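Side-chain contacts in TRNA threonylcarbamoyladenosine dehydratase (Escherichia coli, PDB 4D79), which catalyses the ATP-dependent dehydration of threonylcarbamoyladenosine at position 37 of certain tRNAs to its cyclic form, and can accept sulfur from the desulfurase CsdA in vitro: residues Thr58-Asp63 / Gln116-Gly121; Val105-Phe108 / Asp112-Ala115; Val125-Asp130 / Ala136-Tyr141. One frame throughout, in Å; residues are numbered along the deposited sequence.

Interaction 1 of 3, residues Thr58-Asp63 / Gln116-Gly121; sequences TLIDMD and QYMSVG. With ATP (adenosine-5'-triphosphate), chain K.
Two donors grip Asp61 OD1. The ribose hydroxyl ATP O2' donates a short hydrogen bond to Asp61 OD1, 2.6 Å long. The backbone N of Asp63 also donates to Asp61 OD1, at 2.9 Å, and closes an Asx turn. This N-H comes from above the carboxylate, 39° out of its plane. The second oxygen, Asp61 OD2, accepts from ATP O3' at 2.7 Å and also from the backbone N of Ile38. With both oxygens engaged, the carboxylate is unlikely to turn freely, and the ribose is held by its two hydroxyls.

Just before Asp61, the side chain of Ile60 makes the apolar part of the contact. Its CG1 branch lies anti to the carbonyl carbon (chi1 -50°) and carries CD1 toward the helix 114-118. Ile60 CD1 meets Tyr117 CB at 4.3 Å and Met118 CE at 4.3 Å. Met118 starts out pointing away, but its chain folds back and brings the methyl to the isoleucine. The other branch of Ile60 faces the nucleotide, with Ile60 CG2 4.2 Å from ATP C2. The hydroxyl of Tyr117 is hydrogen-bonded to Asp107.

An acidic residue at the end of the second strand, holding both ribose hydroxyls, is a hallmark of the Rossmann-type nucleotide site, here in its ThiF-family form.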
loop_
_atom_site.group_PDB
_atom_site.type_symbol
_atom_site.label_atom_id
_atom_site.label_comp_id
_atom_site.label_asym_id
_atom_site.label_seq_id
_atom_site.Cartn_x
_atom_site.Cartn_y
_atom_site.Cartn_z
ATOM N N THR B 58 4.721 -0.729 -18.949
ATOM C CA THR B 58 4.391 -2.012 -19.550
ATOM C C THR B 58 4.003 -3.013 -18.459
ATOM O O THR B 58 4.641 -3.091 -17.400
ATOM C CB THR B 58 5.567 -2.550 -20.380
ATOM O OG1 THR B 58 5.825 -1.653 -21.477
ATOM C CG2 THR B 58 5.277 -3.980 -20.908
ATOM N N LEU B 59 2.923 -3.758 -18.712
ATOM C CA LEU B 59 2.403 -4.758 -17.791
ATOM C C LEU B 59 2.484 -6.112 -18.472
ATOM O O LEU B 59 1.903 -6.299 -19.545
ATOM C CB LEU B 59 0.949 -4.465 -17.411
ATOM C CG LEU B 59 0.648 -3.077 -16.880
ATOM C CD1 LEU B 59 -0.841 -2.895 -16.554
ATOM C CD2 LEU B 59 1.505 -2.778 -15.673
ATOM N N ILE B 60 3.163 -7.063 -17.839
ATOM C CA ILE B 60 3.319 -8.407 -18.412
ATOM C C ILE B 60 2.684 -9.425 -17.472
ATOM O O ILE B 60 3.183 -9.661 -16.368
ATOM C CB ILE B 60 4.784 -8.766 -18.691
ATOM C CG1 ILE B 60 5.449 -7.642 -19.467
ATOM C CG2 ILE B 60 4.837 -10.110 -19.471
ATOM C CD1 ILE B 60 6.833 -7.977 -20.028
ATOM N N ASP B 61 1.622 -10.071 -17.948
ATOM C CA ASP B 61 0.910 -11.128 -17.233
ATOM C C ASP B 61 -0.073 -11.744 -18.222
ATOM O O ASP B 61 -0.634 -11.031 -19.045
ATOM C CB ASP B 61 0.160 -10.566 -16.015
ATOM C CG ASP B 61 -0.073 -11.591 -14.913
ATOM O OD1 ASP B 61 -0.341 -12.776 -15.205
ATOM O OD2 ASP B 61 0.012 -11.193 -13.733
ATOM N N MET B 62 -0.325 -13.058 -18.119
ATOM C CA MET B 62 -1.428 -13.607 -18.913
ATOM C C MET B 62 -2.516 -14.212 -18.044
ATOM O O MET B 62 -3.430 -14.868 -18.573
ATOM C CB MET B 62 -0.934 -14.609 -19.975
ATOM C CG MET B 62 -0.376 -15.908 -19.517
ATOM S SD MET B 62 0.233 -16.907 -20.906
ATOM C CE MET B 62 -1.058 -16.685 -22.124
ATOM N N ASP B 63 -2.497 -13.970 -16.736
ATOM C CA ASP B 63 -3.511 -14.581 -15.885
ATOM C C ASP B 63 -4.768 -13.716 -15.842
ATOM O O ASP B 63 -4.759 -12.533 -16.205
ATOM C CB ASP B 63 -2.969 -14.808 -14.471
ATOM C CG ASP B 63 -3.787 -15.823 -13.683
ATOM O OD1 ASP B 63 -4.597 -16.561 -14.291
ATOM O OD2 ASP B 63 -3.618 -15.881 -12.446
ATOM N N GLN B 116 13.368 -10.732 -26.048
ATOM C CA GLN B 116 12.439 -9.959 -26.870
ATOM C C GLN B 116 11.630 -8.989 -26.018
ATOM O O GLN B 116 11.506 -7.794 -26.342
ATOM C CB GLN B 116 11.512 -10.911 -27.632
ATOM C CG GLN B 116 10.363 -10.241 -28.378
ATOM C CD GLN B 116 9.381 -11.240 -28.968
ATOM O OE1 GLN B 116 9.645 -12.443 -29.001
ATOM N NE2 GLN B 116 8.220 -10.748 -29.395
ATOM N N TYR B 117 11.102 -9.463 -24.892
ATOM C CA TYR B 117 10.283 -8.552 -24.107
ATOM C C TYR B 117 11.138 -7.484 -23.438
ATOM O O TYR B 117 10.694 -6.342 -23.298
ATOM C CB TYR B 117 9.446 -9.345 -23.096
ATOM C CG TYR B 117 8.311 -10.113 -23.746
ATOM C CD1 TYR B 117 7.622 -9.581 -24.820
ATOM C CD2 TYR B 117 7.934 -11.371 -23.295
ATOM C CE1 TYR B 117 6.594 -10.254 -25.417
ATOM C CE2 TYR B 117 6.896 -12.045 -23.884
ATOM C CZ TYR B 117 6.233 -11.481 -24.957
ATOM O OH TYR B 117 5.193 -12.136 -25.576
ATOM N N MET B 118 12.376 -7.794 -23.099
ATOM C CA MET B 118 13.201 -6.780 -22.460
ATOM C C MET B 118 13.885 -5.874 -23.484
ATOM O O MET B 118 14.570 -4.924 -23.089
ATOM C CB MET B 118 14.244 -7.444 -21.559
ATOM C CG MET B 118 13.650 -8.134 -20.353
ATOM S SD MET B 118 12.710 -7.044 -19.252
ATOM C CE MET B 118 11.083 -7.751 -19.406
ATOM N N SER B 119 13.615 -6.071 -24.784
ATOM C CA SER B 119 14.324 -5.375 -25.854
ATOM C C SER B 119 13.855 -3.940 -26.030
ATOM O O SER B 119 14.501 -3.183 -26.756
ATOM C CB SER B 119 14.129 -6.119 -27.201
ATOM O OG SER B 119 14.547 -7.463 -27.114
ATOM N N VAL B 120 12.787 -3.529 -25.346
ATOM C CA VAL B 120 12.277 -2.176 -25.494
ATOM C C VAL B 120 13.180 -1.138 -24.850
ATOM O O VAL B 120 13.145 0.030 -25.251
ATOM C CB VAL B 120 10.863 -2.098 -24.872
ATOM C CG1 VAL B 120 10.313 -0.667 -24.881
ATOM C CG2 VAL B 120 9.912 -3.052 -25.574
ATOM N N GLY B 121 14.022 -1.524 -23.892
ATOM C CA GLY B 121 14.854 -0.529 -23.240
ATOM C C GLY B 121 14.140 0.155 -22.087
ATOM O O GLY B 121 13.823 1.344 -22.142
HETATM P PG ATP K . -3.239 -17.643 -7.636
HETATM O O1G ATP K . -4.080 -18.246 -6.537
HETATM O O2G ATP K . -4.013 -17.247 -8.871
HETATM O O3G ATP K . -1.943 -18.378 -7.887
HETATM P PB ATP K . -1.759 -15.222 -7.736
HETATM O O1B ATP K . -0.598 -15.999 -8.315
HETATM O O2B ATP K . -2.530 -14.202 -8.557
HETATM O O3B ATP K . -2.784 -16.233 -7.012
HETATM P PA ATP K . 0.112 -13.607 -6.387
HETATM O O1A ATP K . 1.208 -14.609 -6.038
HETATM O O2A ATP K . -0.166 -12.471 -5.438
HETATM O O3A ATP K . -1.250 -14.447 -6.430
HETATM O "O5'" ATP K . 0.310 -13.025 -7.892
HETATM C "C5'" ATP K . 1.401 -13.379 -8.765
HETATM C "C4'" ATP K . 1.290 -12.869 -10.209
HETATM O "O4'" ATP K . 2.521 -13.054 -10.977
HETATM C "C3'" ATP K . 0.197 -13.587 -10.992
HETATM O "O3'" ATP K . -0.757 -12.666 -11.547
HETATM C "C2'" ATP K . 0.946 -14.303 -12.101
HETATM O "O2'" ATP K . 0.167 -14.440 -13.280
HETATM C "C1'" ATP K . 2.180 -13.447 -12.333
HETATM N N9 ATP K . 3.203 -14.194 -13.131
HETATM C C8 ATP K . 3.630 -15.441 -12.804
HETATM N N7 ATP K . 4.545 -15.921 -13.686
HETATM C C5 ATP K . 4.712 -14.973 -14.611
HETATM C C6 ATP K . 5.559 -14.862 -15.805
HETATM N N6 ATP K . 6.348 -15.887 -16.137
HETATM N N1 ATP K . 5.500 -13.757 -16.550
HETATM C C2 ATP K . 4.674 -12.738 -16.222
HETATM N N3 ATP K . 3.867 -12.769 -15.138
HETATM C C4 ATP K . 3.834 -13.838 -14.280
#

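Interaction 2 of 3, residues Val105-Phe108 / Asp112-Ala115; sequences VDDF and DNVA. With ATP (adenosine-5'-triphosphate), chain K.
Asn113 and Phe108 are joined by one hydrogen bond. Asn113 ND2 donates to the backbone O of Phe108 at 2.8 Å, with an N-H...O angle of 161°. The bond is nearly straight and lies in the carbonyl plane. The acceptor also sits close to the plane of the Asn113 amide. Asn113 CG stands between the backbone N and the carbonyl carbon (chi1 66°), which turns the amide back toward the preceding loop. There its OD1 accepts from the backbone N of Thr110, so the amide is held at both ends. Replacing Asn113 by an alanine removes the amide, and the Phe108 carbonyl and the Thr110 N-H would probably be left without these mates, the loop freer to move.

The polar approach of Asp107 is looser. Asp107 OD2 lies 3.6 Å from Asn113 ND2, with the carboxylate and amide planes 74° apart. The stronger partner of Asp107 OD2 is Tyr117. Asp107 OD1 takes a weak bond from the backbone N of Phe108.

Packing joins the loop to ATP. Phe108 CD1 comes within 3.4 Å of ATP C5, with the ring set obliquely to this atom. Phe108 CB lies 3.4 Å from the amino nitrogen ATP N6, and Phe108 CA 3.3 Å from ATP N1.

The carbonyl gripped by Asn113 belongs to the same peptide as the backbone N of Val109, which donates to ATP. Asn113 is therefore second shell: it probably fixes this peptide and may slightly polarise its N-H toward the nucleotide.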
loop_
_atom_site.group_PDB
_atom_site.type_symbol
_atom_site.label_atom_id
_atom_site.label_comp_id
_atom_site.label_asym_id
_atom_site.label_seq_id
_atom_site.Cartn_x
_atom_site.Cartn_y
_atom_site.Cartn_z
ATOM N N VAL B 105 1.446 -6.733 -22.359
ATOM C CA VAL B 105 1.992 -7.976 -22.894
ATOM C C VAL B 105 1.215 -9.124 -22.260
ATOM O O VAL B 105 1.394 -9.443 -21.071
ATOM C CB VAL B 105 3.486 -8.096 -22.601
ATOM C CG1 VAL B 105 4.057 -9.438 -23.148
ATOM C CG2 VAL B 105 4.212 -6.934 -23.214
ATOM N N ASP B 106 0.342 -9.744 -23.046
ATOM C CA ASP B 106 -0.526 -10.809 -22.552
ATOM C C ASP B 106 0.218 -12.138 -22.701
ATOM O O ASP B 106 -0.052 -12.940 -23.592
ATOM C CB ASP B 106 -1.841 -10.804 -23.319
ATOM C CG ASP B 106 -2.814 -11.844 -22.818
ATOM O OD1 ASP B 106 -2.619 -12.347 -21.695
ATOM O OD2 ASP B 106 -3.763 -12.177 -23.560
ATOM N N ASP B 107 1.170 -12.370 -21.799
ATOM C CA ASP B 107 2.095 -13.494 -21.907
ATOM C C ASP B 107 2.808 -13.650 -20.573
ATOM O O ASP B 107 2.727 -12.780 -19.702
ATOM C CB ASP B 107 3.103 -13.263 -23.042
ATOM C CG ASP B 107 3.727 -14.556 -23.582
ATOM O OD1 ASP B 107 3.420 -15.665 -23.099
ATOM O OD2 ASP B 107 4.541 -14.452 -24.517
ATOM N N PHE B 108 3.503 -14.774 -20.432
ATOM C CA PHE B 108 4.431 -15.039 -19.345
ATOM C C PHE B 108 5.868 -14.977 -19.867
ATOM O O PHE B 108 6.146 -15.362 -20.998
ATOM C CB PHE B 108 4.207 -16.434 -18.736
ATOM C CG PHE B 108 2.892 -16.613 -18.025
ATOM C CD1 PHE B 108 2.450 -15.701 -17.067
ATOM C CD2 PHE B 108 2.108 -17.729 -18.295
ATOM C CE1 PHE B 108 1.237 -15.901 -16.408
ATOM C CE2 PHE B 108 0.904 -17.933 -17.640
ATOM C CZ PHE B 108 0.468 -17.018 -16.700
ATOM N N ASP B 112 12.985 -18.256 -23.347
ATOM C CA ASP B 112 12.911 -18.116 -24.792
ATOM C C ASP B 112 12.432 -16.747 -25.234
ATOM O O ASP B 112 12.756 -16.334 -26.355
ATOM C CB ASP B 112 11.948 -19.157 -25.380
ATOM C CG ASP B 112 12.497 -20.568 -25.340
ATOM O OD1 ASP B 112 13.735 -20.736 -25.279
ATOM O OD2 ASP B 112 11.680 -21.514 -25.377
ATOM N N ASN B 113 11.616 -16.054 -24.428
ATOM C CA ASN B 113 11.049 -14.788 -24.876
ATOM C C ASN B 113 11.547 -13.587 -24.089
ATOM O O ASN B 113 11.179 -12.452 -24.426
ATOM C CB ASN B 113 9.516 -14.844 -24.837
ATOM C CG ASN B 113 8.954 -14.967 -23.417
ATOM O OD1 ASN B 113 9.596 -14.587 -22.439
ATOM N ND2 ASN B 113 7.742 -15.494 -23.313
ATOM N N VAL B 114 12.376 -13.790 -23.062
ATOM C CA VAL B 114 12.687 -12.677 -22.170
ATOM C C VAL B 114 13.465 -11.593 -22.901
ATOM O O VAL B 114 13.175 -10.395 -22.760
ATOM C CB VAL B 114 13.446 -13.168 -20.922
ATOM C CG1 VAL B 114 14.767 -13.877 -21.314
ATOM C CG2 VAL B 114 13.667 -11.995 -19.944
ATOM N N ALA B 115 14.425 -11.985 -23.746
ATOM C CA ALA B 115 15.195 -10.964 -24.430
ATOM C C ALA B 115 14.298 -10.108 -25.316
ATOM O O ALA B 115 14.444 -8.890 -25.351
ATOM C CB ALA B 115 16.309 -11.619 -25.229
HETATM P PG ATP K . -3.239 -17.643 -7.636
HETATM O O1G ATP K . -4.080 -18.246 -6.537
HETATM O O2G ATP K . -4.013 -17.247 -8.871
HETATM O O3G ATP K . -1.943 -18.378 -7.887
HETATM P PB ATP K . -1.759 -15.222 -7.736
HETATM O O1B ATP K . -0.598 -15.999 -8.315
HETATM O O2B ATP K . -2.530 -14.202 -8.557
HETATM O O3B ATP K . -2.784 -16.233 -7.012
HETATM P PA ATP K . 0.112 -13.607 -6.387
HETATM O O1A ATP K . 1.208 -14.609 -6.038
HETATM O O2A ATP K . -0.166 -12.471 -5.438
HETATM O O3A ATP K . -1.250 -14.447 -6.430
HETATM O "O5'" ATP K . 0.310 -13.025 -7.892
HETATM C "C5'" ATP K . 1.401 -13.379 -8.765
HETATM C "C4'" ATP K . 1.290 -12.869 -10.209
HETATM O "O4'" ATP K . 2.521 -13.054 -10.977
HETATM C "C3'" ATP K . 0.197 -13.587 -10.992
HETATM O "O3'" ATP K . -0.757 -12.666 -11.547
HETATM C "C2'" ATP K . 0.946 -14.303 -12.101
HETATM O "O2'" ATP K . 0.167 -14.440 -13.280
HETATM C "C1'" ATP K . 2.180 -13.447 -12.333
HETATM N N9 ATP K . 3.203 -14.194 -13.131
HETATM C C8 ATP K . 3.630 -15.441 -12.804
HETATM N N7 ATP K . 4.545 -15.921 -13.686
HETATM C C5 ATP K . 4.712 -14.973 -14.611
HETATM C C6 ATP K . 5.559 -14.862 -15.805
HETATM N N6 ATP K . 6.348 -15.887 -16.137
HETATM N N1 ATP K . 5.500 -13.757 -16.550
HETATM C C2 ATP K . 4.674 -12.738 -16.222
HETATM N N3 ATP K . 3.867 -12.769 -15.138
HETATM C C4 ATP K . 3.834 -13.838 -14.280
#

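Interaction 3 of 3, residues Val125-Asp130 / Ala136-Tyr141; sequences VIDAID and AALIAY. With ATP (adenosine-5'-triphosphate), chain K.
Strand 124-127 and helix 132-144 are the first two elements of a beta-alpha-beta unit, and Leu138 packs the helix onto the strand and the loop after it. The short segment axes approach to 10.1 Å and run roughly antiparallel, at 149°. Leu138 CG lies anti to the backbone N (chi1 179°), which extends the side chain toward the sheet. One methyl does the touching. Leu138 CD2 meets Val125 CG1 at 4.2 Å, and Asp127 CB and Ile129 CD1 at 3.8 Å each. The side chains of Leu138 and Asp127 lie alongside one another, pointing opposite ways.

Asp127 is buried, yet its carboxylate is well supplied. Asp127 OD1 accepts from the backbone N of Ile129 at 3.1 Å, an Asx turn that shapes the loop. Its OD2 forms a salt bridge with Lys135 and a hydrogen bond with Thr151. The Ile139 side chain lies across that of Asp127, nearly perpendicular to it, with Ile139 CD1 3.6 Å from Asp127 OD2.

Ile129 serves two sides. CD1 faces the helix, while Ile129 CG2 lies 3.6 Å from ATP N7. A strand whose following loop reaches the adenine, with the next helix packed behind it, is typical of Rossmann-type nucleotide-binding domains.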
loop_
_atom_site.group_PDB
_atom_site.type_symbol
_atom_site.label_atom_id
_atom_site.label_comp_id
_atom_site.label_asym_id
_atom_site.label_seq_id
_atom_site.Cartn_x
_atom_site.Cartn_y
_atom_site.Cartn_z
ATOM N N VAL B 125 12.870 -2.375 -14.360
ATOM C CA VAL B 125 12.001 -3.549 -14.354
ATOM C C VAL B 125 11.650 -3.885 -12.905
ATOM O O VAL B 125 12.533 -3.989 -12.054
ATOM C CB VAL B 125 12.663 -4.752 -15.058
ATOM C CG1 VAL B 125 11.752 -5.984 -15.001
ATOM C CG2 VAL B 125 12.977 -4.393 -16.537
ATOM N N ILE B 126 10.369 -4.055 -12.634
ATOM C CA ILE B 126 9.874 -4.478 -11.328
ATOM C C ILE B 126 9.391 -5.921 -11.471
ATOM O O ILE B 126 8.443 -6.229 -12.214
ATOM C CB ILE B 126 8.773 -3.550 -10.799
ATOM C CG1 ILE B 126 9.329 -2.128 -10.621
ATOM C CG2 ILE B 126 8.211 -4.095 -9.477
ATOM C CD1 ILE B 126 8.347 -1.148 -10.157
ATOM N N ASP B 127 10.098 -6.814 -10.826
ATOM C CA ASP B 127 9.829 -8.235 -10.943
ATOM C C ASP B 127 8.922 -8.648 -9.797
ATOM O O ASP B 127 9.353 -8.704 -8.639
ATOM C CB ASP B 127 11.110 -9.041 -10.936
ATOM C CG ASP B 127 10.865 -10.471 -10.573
ATOM O OD1 ASP B 127 9.816 -10.979 -10.998
ATOM O OD2 ASP B 127 11.705 -11.092 -9.898
ATOM N N ALA B 128 7.676 -8.964 -10.134
ATOM C CA ALA B 128 6.662 -9.373 -9.164
ATOM C C ALA B 128 6.106 -10.741 -9.534
ATOM O O ALA B 128 4.915 -11.026 -9.346
ATOM C CB ALA B 128 5.560 -8.321 -9.079
ATOM N N ILE B 129 6.973 -11.583 -10.073
ATOM C CA ILE B 129 6.632 -12.944 -10.456
ATOM C C ILE B 129 6.647 -13.811 -9.205
ATOM O O ILE B 129 7.570 -13.734 -8.382
ATOM C CB ILE B 129 7.640 -13.465 -11.508
ATOM C CG1 ILE B 129 7.542 -12.681 -12.830
ATOM C CG2 ILE B 129 7.444 -14.931 -11.785
ATOM C CD1 ILE B 129 8.742 -12.910 -13.757
ATOM N N ASP B 130 5.666 -14.697 -9.089
ATOM C CA ASP B 130 5.573 -15.574 -7.929
ATOM C C ASP B 130 6.138 -16.970 -8.189
ATOM O O ASP B 130 6.263 -17.746 -7.241
ATOM C CB ASP B 130 4.111 -15.656 -7.440
ATOM C CG ASP B 130 3.200 -16.382 -8.412
ATOM O OD1 ASP B 130 3.498 -16.398 -9.624
ATOM O OD2 ASP B 130 2.166 -16.917 -7.960
ATOM N N ALA B 136 13.641 -16.575 -12.256
ATOM C CA ALA B 136 15.075 -16.748 -12.448
ATOM C C ALA B 136 15.507 -16.285 -13.839
ATOM O O ALA B 136 16.494 -15.564 -13.973
ATOM C CB ALA B 136 15.448 -18.211 -12.223
ATOM N N ALA B 137 14.740 -16.634 -14.869
ATOM C CA ALA B 137 15.075 -16.236 -16.230
ATOM C C ALA B 137 15.050 -14.711 -16.385
ATOM O O ALA B 137 15.925 -14.130 -17.043
ATOM C CB ALA B 137 14.097 -16.891 -17.200
ATOM N N LEU B 138 14.057 -14.044 -15.785
ATOM C CA LEU B 138 14.005 -12.592 -15.867
ATOM C C LEU B 138 15.195 -11.977 -15.140
ATOM O O LEU B 138 15.876 -11.095 -15.672
ATOM C CB LEU B 138 12.681 -12.062 -15.282
ATOM C CG LEU B 138 12.482 -10.538 -15.282
ATOM C CD1 LEU B 138 12.440 -10.046 -16.718
ATOM C CD2 LEU B 138 11.211 -10.147 -14.543
ATOM N N ILE B 139 15.471 -12.448 -13.922
ATOM C CA ILE B 139 16.538 -11.855 -13.117
ATOM C C ILE B 139 17.890 -12.045 -13.777
ATOM O O ILE B 139 18.696 -11.108 -13.840
ATOM C CB ILE B 139 16.509 -12.435 -11.692
ATOM C CG1 ILE B 139 15.282 -11.881 -10.963
ATOM C CG2 ILE B 139 17.801 -12.109 -10.898
ATOM C CD1 ILE B 139 15.013 -12.608 -9.722
ATOM N N ALA B 140 18.172 -13.268 -14.251
ATOM C CA ALA B 140 19.453 -13.548 -14.887
ATOM C C ALA B 140 19.659 -12.659 -16.111
ATOM O O ALA B 140 20.729 -12.066 -16.281
ATOM C CB ALA B 140 19.535 -15.036 -15.235
ATOM N N TYR B 141 18.615 -12.483 -16.921
ATOM C CA TYR B 141 18.716 -11.640 -18.103
ATOM C C TYR B 141 18.955 -10.176 -17.742
ATOM O O TYR B 141 19.843 -9.525 -18.315
ATOM C CB TYR B 141 17.465 -11.783 -18.968
ATOM C CG TYR B 141 17.651 -11.063 -20.284
ATOM C CD1 TYR B 141 18.273 -11.701 -21.368
ATOM C CD2 TYR B 141 17.297 -9.745 -20.413
ATOM C CE1 TYR B 141 18.490 -11.028 -22.576
ATOM C CE2 TYR B 141 17.492 -9.057 -21.604
ATOM C CZ TYR B 141 18.112 -9.711 -22.672
ATOM O OH TYR B 141 18.294 -9.023 -23.826
HETATM P PG ATP K . -3.239 -17.643 -7.636
HETATM O O1G ATP K . -4.080 -18.246 -6.537
HETATM O O2G ATP K . -4.013 -17.247 -8.871
HETATM O O3G ATP K . -1.943 -18.378 -7.887
HETATM P PB ATP K . -1.759 -15.222 -7.736
HETATM O O1B ATP K . -0.598 -15.999 -8.315
HETATM O O2B ATP K . -2.530 -14.202 -8.557
HETATM O O3B ATP K . -2.784 -16.233 -7.012
HETATM P PA ATP K . 0.112 -13.607 -6.387
HETATM O O1A ATP K . 1.208 -14.609 -6.038
HETATM O O2A ATP K . -0.166 -12.471 -5.438
HETATM O O3A ATP K . -1.250 -14.447 -6.430
HETATM O "O5'" ATP K . 0.310 -13.025 -7.892
HETATM C "C5'" ATP K . 1.401 -13.379 -8.765
HETATM C "C4'" ATP K . 1.290 -12.869 -10.209
HETATM O "O4'" ATP K . 2.521 -13.054 -10.977
HETATM C "C3'" ATP K . 0.197 -13.587 -10.992
HETATM O "O3'" ATP K . -0.757 -12.666 -11.547
HETATM C "C2'" ATP K . 0.946 -14.303 -12.101
HETATM O "O2'" ATP K . 0.167 -14.440 -13.280
HETATM C "C1'" ATP K . 2.180 -13.447 -12.333
HETATM N N9 ATP K . 3.203 -14.194 -13.131
HETATM C C8 ATP K . 3.630 -15.441 -12.804
HETATM N N7 ATP K . 4.545 -15.921 -13.686
HETATM C C5 ATP K . 4.712 -14.973 -14.611
HETATM C C6 ATP K . 5.559 -14.862 -15.805
HETATM N N6 ATP K . 6.348 -15.887 -16.137
HETATM N N1 ATP K . 5.500 -13.757 -16.550
HETATM C C2 ATP K . 4.674 -12.738 -16.222
HETATM N N3 ATP K . 3.867 -12.769 -15.138
HETATM C C4 ATP K . 3.834 -13.838 -14.280
#

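The three contacts line one ATP pocket from different strand ends. Interaction 1 holds the ribose, while interactions 2 and 3 supply Phe108 and Ile129 to opposite faces of the adenine. Interactions 1 and 2 share helix 114-118, and their centres are about 6 Å apart. The bond between Tyr117 and Asp107 joins these two contacts directly. The centre of interaction 3 is about 11 Å from each of the other two. Met118 bridges to it from interaction 1, with Met118 SD 3.8 Å from Val125 CG2 and Met118 CE 3.8 Å from Leu138 CD1. From interaction 2, Ala115 CB packs 3.5 Å from Tyr141 CE1.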